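Local coordinates for lumazine protein (Photobacterium kishitanii, PDB 3A35) that acts as an antenna for bacterial luciferase, binding a lumazine or flavin chromophore and shifting the bioluminescence to shorter wavelength, at residues 136-141 with 178-183. Sequence-based numbering, arbitrary orientation.
Sequences DHIGIN and VNVETL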
loop_
_atom_site.group_PDB
_atom_site.type_symbol
_atom_site.label_atom_id
_atom_site.label_comp_id
_atom_site.label_asym_id
_atom_site.label_seq_id
_atom_site.Cartn_x
_atom_site.Cartn_y
_atom_site.Cartn_z
ATOM N N ASP A 136 -7.933 13.688 9.482
ATOM C CA ASP A 136 -7.906 12.258 9.547
ATOM C C ASP A 136 -6.557 11.753 9.001
ATOM O O ASP A 136 -5.801 12.503 8.407
ATOM C CB ASP A 136 -9.074 11.709 8.719
ATOM C CG ASP A 136 -10.402 11.756 9.475
ATOM O OD1 ASP A 136 -11.413 11.461 8.806
ATOM O OD2 ASP A 136 -10.447 12.016 10.736
ATOM N N HIS A 137 -6.277 10.511 9.314
ATOM C CA HIS A 137 -5.178 9.817 8.740
ATOM C C HIS A 137 -5.700 9.305 7.394
ATOM O O HIS A 137 -6.885 9.356 7.029
ATOM C CB HIS A 137 -4.792 8.596 9.607
ATOM C CG HIS A 137 -3.740 8.843 10.675
ATOM N ND1 HIS A 137 -3.818 9.883 11.568
ATOM C CD2 HIS A 137 -2.632 8.130 11.020
ATOM C CE1 HIS A 137 -2.783 9.835 12.399
ATOM N NE2 HIS A 137 -2.046 8.783 12.085
ATOM N N ILE A 138 -4.735 8.873 6.594
ATOM C CA ILE A 138 -5.077 8.251 5.308
ATOM C C ILE A 138 -3.986 7.170 5.146
ATOM O O ILE A 138 -2.828 7.294 5.510
ATOM C CB ILE A 138 -5.072 9.263 4.192
ATOM C CG1 ILE A 138 -5.697 8.673 2.892
ATOM C CG2 ILE A 138 -3.701 9.846 3.849
ATOM C CD1 ILE A 138 -5.996 9.768 1.890
ATOM N N GLY A 139 -4.411 6.095 4.466
ATOM C CA GLY A 139 -3.453 5.018 4.018
ATOM C C GLY A 139 -3.087 5.214 2.535
ATOM O O GLY A 139 -3.952 5.274 1.691
ATOM N N ILE A 140 -1.783 5.232 2.306
ATOM C CA ILE A 140 -1.246 5.335 0.912
ATOM C C ILE A 140 -0.320 4.097 0.803
ATOM O O ILE A 140 0.692 3.981 1.512
ATOM C CB ILE A 140 -0.390 6.599 0.688
ATOM C CG1 ILE A 140 -1.287 7.858 0.900
ATOM C CG2 ILE A 140 0.224 6.497 -0.700
ATOM C CD1 ILE A 140 -2.414 7.946 -0.034
ATOM N N ASN A 141 -0.703 3.169 -0.101
ATOM C CA ASN A 141 0.032 1.921 -0.186
ATOM C C ASN A 141 0.323 1.198 1.134
ATOM O O ASN A 141 1.360 0.541 1.282
ATOM C CB ASN A 141 1.343 2.077 -0.979
ATOM C CG ASN A 141 1.226 2.370 -2.442
ATOM O OD1 ASN A 141 2.376 2.697 -3.034
ATOM N ND2 ASN A 141 0.147 2.177 -3.049
ATOM N N VAL A 178 -1.159 5.027 -6.808
ATOM C CA VAL A 178 -1.108 4.501 -5.391
ATOM C C VAL A 178 -2.482 4.018 -4.992
ATOM O O VAL A 178 -3.503 4.483 -5.468
ATOM C CB VAL A 178 -0.618 5.589 -4.439
ATOM C CG1 VAL A 178 0.755 6.078 -4.723
ATOM C CG2 VAL A 178 -1.595 6.782 -4.380
ATOM N N ASN A 179 -2.465 3.056 -4.060
ATOM C CA ASN A 179 -3.721 2.572 -3.407
ATOM C C ASN A 179 -4.044 3.471 -2.243
ATOM O O ASN A 179 -3.210 3.666 -1.343
ATOM C CB ASN A 179 -3.507 1.164 -2.824
ATOM C CG ASN A 179 -3.283 0.106 -3.910
ATOM O OD1 ASN A 179 -3.760 0.259 -5.077
ATOM N ND2 ASN A 179 -2.693 -1.017 -3.552
ATOM N N VAL A 180 -5.281 4.003 -2.247
ATOM C CA VAL A 180 -5.708 4.882 -1.080
ATOM C C VAL A 180 -6.749 4.185 -0.257
ATOM O O VAL A 180 -7.729 3.572 -0.806
ATOM C CB VAL A 180 -6.279 6.205 -1.705
ATOM C CG1 VAL A 180 -6.838 7.113 -0.547
ATOM C CG2 VAL A 180 -5.312 6.893 -2.617
ATOM N N GLU A 181 -6.515 4.240 1.065
ATOM C CA GLU A 181 -7.526 3.753 2.029
ATOM C C GLU A 181 -7.897 5.000 2.835
ATOM O O GLU A 181 -7.094 5.587 3.549
ATOM C CB GLU A 181 -7.085 2.634 2.972
ATOM C CG GLU A 181 -8.246 2.254 3.901
ATOM C CD GLU A 181 -8.021 1.109 4.683
ATOM O OE1 GLU A 181 -7.098 0.314 4.572
ATOM O OE2 GLU A 181 -8.848 0.963 5.648
ATOM N N THR A 182 -9.155 5.440 2.684
ATOM C CA THR A 182 -9.654 6.529 3.531
ATOM C C THR A 182 -10.233 5.911 4.820
ATOM O O THR A 182 -10.785 4.797 4.840
ATOM C CB THR A 182 -10.723 7.343 2.815
ATOM O OG1 THR A 182 -11.789 6.450 2.489
ATOM C CG2 THR A 182 -10.123 7.950 1.516
ATOM N N LEU A 183 -10.205 6.757 5.872
ATOM C CA LEU A 183 -10.283 6.360 7.295
ATOM C C LEU A 183 -11.093 7.371 8.056
ATOM O O LEU A 183 -10.572 7.923 9.081
ATOM C CB LEU A 183 -8.892 6.390 7.931
ATOM C CG LEU A 183 -7.809 5.507 7.365
ATOM C CD1 LEU A 183 -6.533 5.808 8.066
ATOM C CD2 LEU A 183 -8.111 3.960 7.493
HETATM O O HOH W 1 -8.842 9.315 5.231
HETATM O O HOH W 2 -8.064 8.802 10.873
#
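Strand pairing in the second lumazine-binding repeat sets Gly-139 against Glu-181, where strands 137-140 and 177-182 run antiparallel as sheet neighbours. Two backbone bonds close this hydrogen-bonded pair: Gly-139 N donates to Glu-181 O at 2.9 Å, and Glu-181 N donates to Gly-139 O at 2.8 Å, both nearly straight. Asn-141 N extends the pairing to Asn-179 O (2.8 Å). At the other end the direct bonding gives way to water. One molecule links His-137 O to Leu-183 N, a second links His-137 N to Leu-183 O, so the separating chains remain coupled through solvent.

On the face opposite the Glu-181 side chain, Ile-138, Ile-140, Val-178 and Val-180 form an apolar surface. CG1 of Ile-138 is anti to the backbone N (chi1 -169°), and an extended chi2 of 166° carries CD1 to 3.7 Å from Val-180 CG1, the two side chains crossing obliquely. Ile-140 lies beside Val-180, pointing the same way, and its CD1 meets Val-180 CG2 at 4.0 Å; its other branch, CG2, touches Val-178 CB at 3.9 Å. Ile-155, Ile-157 and Tyr-159 of strand 154-160 pack against the two isoleucines. Elsewhere Leu-183 reaches back with CD1 to His-137 CB (3.6 Å).

Polar ends on strand 177-182 are turned to other partners. Both carboxylate oxygens of Glu-181 are hydrogen-bonded, OE1 to Gly-100 N and OE2 to Thr-99 OG1, which probably helps to position Gly-100, a chromophore-binding residue. Asn-179 OD1 accepts a hydrogen bond from Thr-71 N and its ND2 donates one to Asn-45 O, both in the first repeat. Antiparallel strand pairing of this kind builds each of the two beta-barrel domains that lumazine protein shares with riboflavin synthase.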